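Local coordinates for PAC2 family protein (Mycobacterium tuberculosis, PDB 2WAM), which is of unknown function but belongs to the PAC2 family and represents a duplicated gene family of Actinobacteria, at residues 125-137 against 143-155. Residues are numbered along the deposited sequence; the frame is centred on the assembly and turned at random.
Sequences HSDDPELSLYALR and PFLLLAGLEPDLK
L136 and F144 face each other as a hydrogen-bonded pair near the turn of an antiparallel beta hairpin, strands 131-137 and 143-148, inside the mixed sheet of this PAC2-family fold. Paired N-H and C=O groups also join Y134 to L146 and S132 to A148; a further bond, L150 N to E130 O (3.0 Å), follows at the corner round G149.

From CB outward, L136 first meets the F144 ring: CB sits over one face, 4.1 Å from the centroid, a CH-pi contact offset toward the rim. CG lies anti to the carbonyl carbon (chi1 -64°), and from there the branches part: CD1 reaches L146 CB at 3.6 Å, while CD2 stays by F144, 4.1 Å from CZ. The fork of leucine lets one side chain touch both a ring and an aliphatic neighbour, and L136 also touches L89 of helix 81-92.

Alternate residues point to the opposite face, where L133, A135, L145 and L147 form an apolar surface, on which L133 meets L166 of helix 156-169 and L145 meets L170. L145 CD2 packs alongside A135, 4.0 Å from its CB, consistent with a short side chain suiting that place.

E130 receives Y134 OH on OE1, at the syn side, and forms a salt bridge with K90 through OE2. G149 suits the corner because, at its backbone angles (phi 127°, psi -159°), a CB would be jammed against the carbonyl O of A148, and would also collide with E130 O and L131 CA. Past this corner the chain brings P152 CG to 3.9 Å from L131 CD2, the two side chains crossing at about a right angle.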
loop_
_atom_site.group_PDB
_atom_site.type_symbol
_atom_site.label_atom_id
_atom_site.label_comp_id
_atom_site.label_asym_id
_atom_site.label_seq_id
_atom_site.Cartn_x
_atom_site.Cartn_y
_atom_site.Cartn_z
ATOM N N HIS A 125 -8.605 -11.712 -31.516
ATOM C CA HIS A 125 -7.241 -11.504 -31.054
ATOM C C HIS A 125 -7.036 -10.077 -30.575
ATOM O O HIS A 125 -7.592 -9.133 -31.146
ATOM C CB HIS A 125 -6.255 -11.838 -32.185
ATOM C CG HIS A 125 -4.839 -11.465 -31.888
ATOM N ND1 HIS A 125 -3.996 -12.270 -31.147
ATOM C CD2 HIS A 125 -4.111 -10.377 -32.233
ATOM C CE1 HIS A 125 -2.814 -11.694 -31.051
ATOM N NE2 HIS A 125 -2.856 -10.545 -31.705
ATOM N N SER A 126 -6.248 -9.928 -29.514
ATOM C CA SER A 126 -5.775 -8.610 -29.096
ATOM C C SER A 126 -4.254 -8.573 -29.042
ATOM O O SER A 126 -3.612 -9.434 -28.444
ATOM C CB SER A 126 -6.343 -8.228 -27.738
ATOM O OG SER A 126 -6.004 -9.212 -26.780
ATOM N N ASP A 127 -3.682 -7.572 -29.690
ATOM C CA ASP A 127 -2.265 -7.331 -29.613
ATOM C C ASP A 127 -1.941 -6.727 -28.226
ATOM O O ASP A 127 -2.069 -5.533 -28.018
ATOM C CB ASP A 127 -1.866 -6.411 -30.767
ATOM C CG ASP A 127 -0.383 -6.185 -30.849
ATOM O OD1 ASP A 127 0.361 -6.823 -30.076
ATOM O OD2 ASP A 127 0.040 -5.360 -31.687
ATOM N N ASP A 128 -1.542 -7.568 -27.278
ATOM C CA ASP A 128 -1.243 -7.126 -25.913
ATOM C C ASP A 128 0.129 -6.482 -25.787
ATOM O O ASP A 128 1.112 -6.977 -26.338
ATOM C CB ASP A 128 -1.347 -8.295 -24.948
ATOM C CG ASP A 128 -2.733 -8.912 -24.942
ATOM O OD1 ASP A 128 -3.668 -8.238 -25.438
ATOM O OD2 ASP A 128 -2.885 -10.059 -24.449
ATOM N N PRO A 129 0.192 -5.345 -25.084
ATOM C CA PRO A 129 1.457 -4.638 -24.887
ATOM C C PRO A 129 2.354 -5.329 -23.861
ATOM O O PRO A 129 1.871 -5.781 -22.831
ATOM C CB PRO A 129 0.994 -3.275 -24.352
ATOM C CG PRO A 129 -0.337 -3.534 -23.766
ATOM C CD PRO A 129 -0.951 -4.480 -24.741
ATOM N N GLU A 130 3.648 -5.395 -24.144
ATOM C CA GLU A 130 4.604 -5.979 -23.221
ATOM C C GLU A 130 5.624 -4.927 -22.833
ATOM O O GLU A 130 5.859 -3.967 -23.562
ATOM C CB GLU A 130 5.335 -7.181 -23.843
ATOM C CG GLU A 130 6.455 -6.795 -24.845
ATOM C CD GLU A 130 7.737 -7.631 -24.697
ATOM O OE1 GLU A 130 7.805 -8.463 -23.770
ATOM O OE2 GLU A 130 8.683 -7.450 -25.497
ATOM N N LEU A 131 6.201 -5.111 -21.656
ATOM C CA LEU A 131 7.395 -4.398 -21.228
ATOM C C LEU A 131 8.086 -5.370 -20.282
ATOM O O LEU A 131 7.606 -5.607 -19.153
ATOM C CB LEU A 131 7.077 -3.059 -20.532
ATOM C CG LEU A 131 8.335 -2.266 -20.137
ATOM C CD1 LEU A 131 9.323 -2.181 -21.304
ATOM C CD2 LEU A 131 8.011 -0.872 -19.621
ATOM N N SER A 132 9.184 -5.958 -20.764
ATOM C CA SER A 132 9.842 -7.058 -20.059
ATOM C C SER A 132 11.376 -7.007 -20.016
ATOM O O SER A 132 12.031 -6.447 -20.898
ATOM C CB SER A 132 9.372 -8.396 -20.632
ATOM O OG SER A 132 8.001 -8.626 -20.323
ATOM N N LEU A 133 11.938 -7.587 -18.962
ATOM C CA LEU A 133 13.376 -7.795 -18.890
ATOM C C LEU A 133 13.662 -9.273 -19.119
ATOM O O LEU A 133 13.250 -10.110 -18.316
ATOM C CB LEU A 133 13.920 -7.353 -17.526
ATOM C CG LEU A 133 15.433 -7.520 -17.334
ATOM C CD1 LEU A 133 16.199 -6.762 -18.391
ATOM C CD2 LEU A 133 15.847 -7.064 -15.971
ATOM N N TYR A 134 14.356 -9.586 -20.212
ATOM C CA TYR A 134 14.730 -10.970 -20.553
ATOM C C TYR A 134 16.203 -11.315 -20.309
ATOM O O TYR A 134 17.078 -10.458 -20.402
ATOM C CB TYR A 134 14.442 -11.254 -22.028
ATOM C CG TYR A 134 12.999 -11.100 -22.421
ATOM C CD1 TYR A 134 12.547 -9.937 -23.024
ATOM C CD2 TYR A 134 12.086 -12.120 -22.192
ATOM C CE1 TYR A 134 11.228 -9.787 -23.391
ATOM C CE2 TYR A 134 10.769 -11.981 -22.555
ATOM C CZ TYR A 134 10.345 -10.809 -23.161
ATOM O OH TYR A 134 9.026 -10.663 -23.524
ATOM N N ALA A 135 16.460 -12.586 -20.007
ATOM C CA ALA A 135 17.810 -13.156 -20.041
ATOM C C ALA A 135 17.944 -14.020 -21.286
ATOM O O ALA A 135 17.120 -14.884 -21.531
ATOM C CB ALA A 135 18.084 -13.983 -18.809
ATOM N N LEU A 136 18.982 -13.772 -22.069
ATOM C CA LEU A 136 19.247 -14.542 -23.273
ATOM C C LEU A 136 20.663 -15.125 -23.228
ATOM O O LEU A 136 21.462 -14.773 -22.362
ATOM C CB LEU A 136 19.096 -13.661 -24.522
ATOM C CG LEU A 136 17.726 -13.068 -24.873
ATOM C CD1 LEU A 136 17.414 -11.895 -23.972
ATOM C CD2 LEU A 136 17.682 -12.610 -26.338
ATOM N N ARG A 137 20.968 -16.013 -24.168
ATOM C CA ARG A 137 22.331 -16.491 -24.359
ATOM C C ARG A 137 22.683 -16.413 -25.830
ATOM O O ARG A 137 21.884 -16.793 -26.683
ATOM C CB ARG A 137 22.504 -17.924 -23.857
ATOM C CG ARG A 137 21.858 -18.195 -22.516
ATOM C CD ARG A 137 22.066 -19.630 -22.098
ATOM N NE ARG A 137 23.301 -19.769 -21.341
ATOM C CZ ARG A 137 24.082 -20.839 -21.383
ATOM N NH1 ARG A 137 23.765 -21.865 -22.166
ATOM N NH2 ARG A 137 25.186 -20.873 -20.653
ATOM N N PRO A 143 25.665 -15.214 -21.399
ATOM C CA PRO A 143 24.385 -14.623 -20.963
ATOM C C PRO A 143 24.356 -13.117 -21.172
ATOM O O PRO A 143 25.387 -12.457 -21.044
ATOM C CB PRO A 143 24.334 -14.934 -19.454
ATOM C CG PRO A 143 25.360 -16.023 -19.252
ATOM C CD PRO A 143 26.428 -15.771 -20.271
ATOM N N PHE A 144 23.193 -12.582 -21.520
ATOM C CA PHE A 144 23.012 -11.139 -21.515
ATOM C C PHE A 144 21.563 -10.787 -21.258
ATOM O O PHE A 144 20.694 -11.652 -21.326
ATOM C CB PHE A 144 23.576 -10.465 -22.785
ATOM C CG PHE A 144 22.856 -10.821 -24.064
ATOM C CD1 PHE A 144 21.932 -9.952 -24.617
ATOM C CD2 PHE A 144 23.142 -12.002 -24.738
ATOM C CE1 PHE A 144 21.285 -10.265 -25.813
ATOM C CE2 PHE A 144 22.494 -12.320 -25.930
ATOM C CZ PHE A 144 21.567 -11.450 -26.466
ATOM N N LEU A 145 21.312 -9.521 -20.935
ATOM C CA LEU A 145 19.954 -9.068 -20.648
ATOM C C LEU A 145 19.375 -8.215 -21.779
ATOM O O LEU A 145 20.095 -7.479 -22.473
ATOM C CB LEU A 145 19.918 -8.301 -19.325
ATOM C CG LEU A 145 20.267 -9.116 -18.080
ATOM C CD1 LEU A 145 20.317 -8.235 -16.837
ATOM C CD2 LEU A 145 19.264 -10.244 -17.907
ATOM N N LEU A 146 18.066 -8.328 -21.961
ATOM C CA LEU A 146 17.354 -7.529 -22.948
ATOM C C LEU A 146 16.143 -6.923 -22.283
ATOM O O LEU A 146 15.299 -7.645 -21.787
ATOM C CB LEU A 146 16.885 -8.385 -24.133
ATOM C CG LEU A 146 15.954 -7.660 -25.124
ATOM C CD1 LEU A 146 16.648 -6.475 -25.800
ATOM C CD2 LEU A 146 15.395 -8.599 -26.181
ATOM N N LEU A 147 16.075 -5.597 -22.267
ATOM C CA LEU A 147 14.883 -4.868 -21.838
ATOM C C LEU A 147 14.110 -4.402 -23.074
ATOM O O LEU A 147 14.634 -3.618 -23.867
ATOM C CB LEU A 147 15.281 -3.655 -20.989
ATOM C CG LEU A 147 14.139 -2.723 -20.567
ATOM C CD1 LEU A 147 13.222 -3.397 -19.546
ATOM C CD2 LEU A 147 14.690 -1.428 -20.036
ATOM N N ALA A 148 12.873 -4.876 -23.246
ATOM C CA ALA A 148 12.114 -4.583 -24.473
ATOM C C ALA A 148 10.618 -4.470 -24.262
ATOM O O ALA A 148 10.088 -4.906 -23.241
ATOM C CB ALA A 148 12.421 -5.621 -25.571
ATOM N N GLY A 149 9.948 -3.866 -25.240
ATOM C CA GLY A 149 8.524 -3.584 -25.160
ATOM C C GLY A 149 8.211 -2.123 -25.440
ATOM O O GLY A 149 9.010 -1.418 -26.060
ATOM N N LEU A 150 7.052 -1.663 -24.976
ATOM C CA LEU A 150 6.626 -0.274 -25.182
ATOM C C LEU A 150 7.332 0.685 -24.240
ATOM O O LEU A 150 7.455 0.410 -23.054
ATOM C CB LEU A 150 5.117 -0.129 -24.958
ATOM C CG LEU A 150 4.223 -1.072 -25.754
ATOM C CD1 LEU A 150 2.808 -0.554 -25.807
ATOM C CD2 LEU A 150 4.763 -1.222 -27.151
ATOM N N GLU A 151 7.784 1.816 -24.764
ATOM C CA GLU A 151 8.126 2.950 -23.906
ATOM C C GLU A 151 6.892 3.347 -23.092
ATOM O O GLU A 151 5.825 3.588 -23.657
ATOM C CB GLU A 151 8.588 4.128 -24.756
ATOM C CG GLU A 151 8.912 5.391 -23.985
ATOM C CD GLU A 151 9.181 6.555 -24.913
ATOM O OE1 GLU A 151 8.293 6.872 -25.728
ATOM O OE2 GLU A 151 10.278 7.144 -24.845
ATOM N N PRO A 152 7.025 3.403 -21.759
ATOM C CA PRO A 152 5.904 3.829 -20.912
ATOM C C PRO A 152 5.503 5.296 -21.156
ATOM O O PRO A 152 6.313 6.083 -21.631
ATOM C CB PRO A 152 6.452 3.675 -19.482
ATOM C CG PRO A 152 7.789 2.992 -19.597
ATOM C CD PRO A 152 8.270 3.208 -20.997
ATOM N N ASP A 153 4.262 5.652 -20.842
ATOM C CA ASP A 153 3.845 7.054 -20.842
ATOM C C ASP A 153 4.090 7.644 -19.456
ATOM O O ASP A 153 4.471 8.802 -19.315
ATOM C CB ASP A 153 2.358 7.196 -21.178
ATOM C CG ASP A 153 2.030 6.726 -22.561
ATOM O OD1 ASP A 153 1.757 5.528 -22.726
ATOM O OD2 ASP A 153 2.038 7.558 -23.485
ATOM N N LEU A 154 3.869 6.821 -18.441
ATOM C CA LEU A 154 3.884 7.266 -17.060
ATOM C C LEU A 154 5.139 6.853 -16.314
ATOM O O LEU A 154 5.847 5.937 -16.734
ATOM C CB LEU A 154 2.675 6.681 -16.342
ATOM C CG LEU A 154 1.356 6.913 -17.068
ATOM C CD1 LEU A 154 0.223 6.326 -16.266
ATOM C CD2 LEU A 154 1.132 8.411 -17.314
ATOM N N LYS A 155 5.407 7.557 -15.216
ATOM C CA LYS A 155 6.364 7.137 -14.188
ATOM C C LYS A 155 7.788 6.794 -14.629
ATOM O O LYS A 155 8.336 5.784 -14.183
ATOM C CB LYS A 155 5.805 5.924 -13.462
ATOM C CG LYS A 155 4.543 6.193 -12.717
ATOM C CD LYS A 155 3.778 4.909 -12.521
ATOM C CE LYS A 155 2.648 5.108 -11.542
ATOM N NZ LYS A 155 1.639 4.080 -11.774
#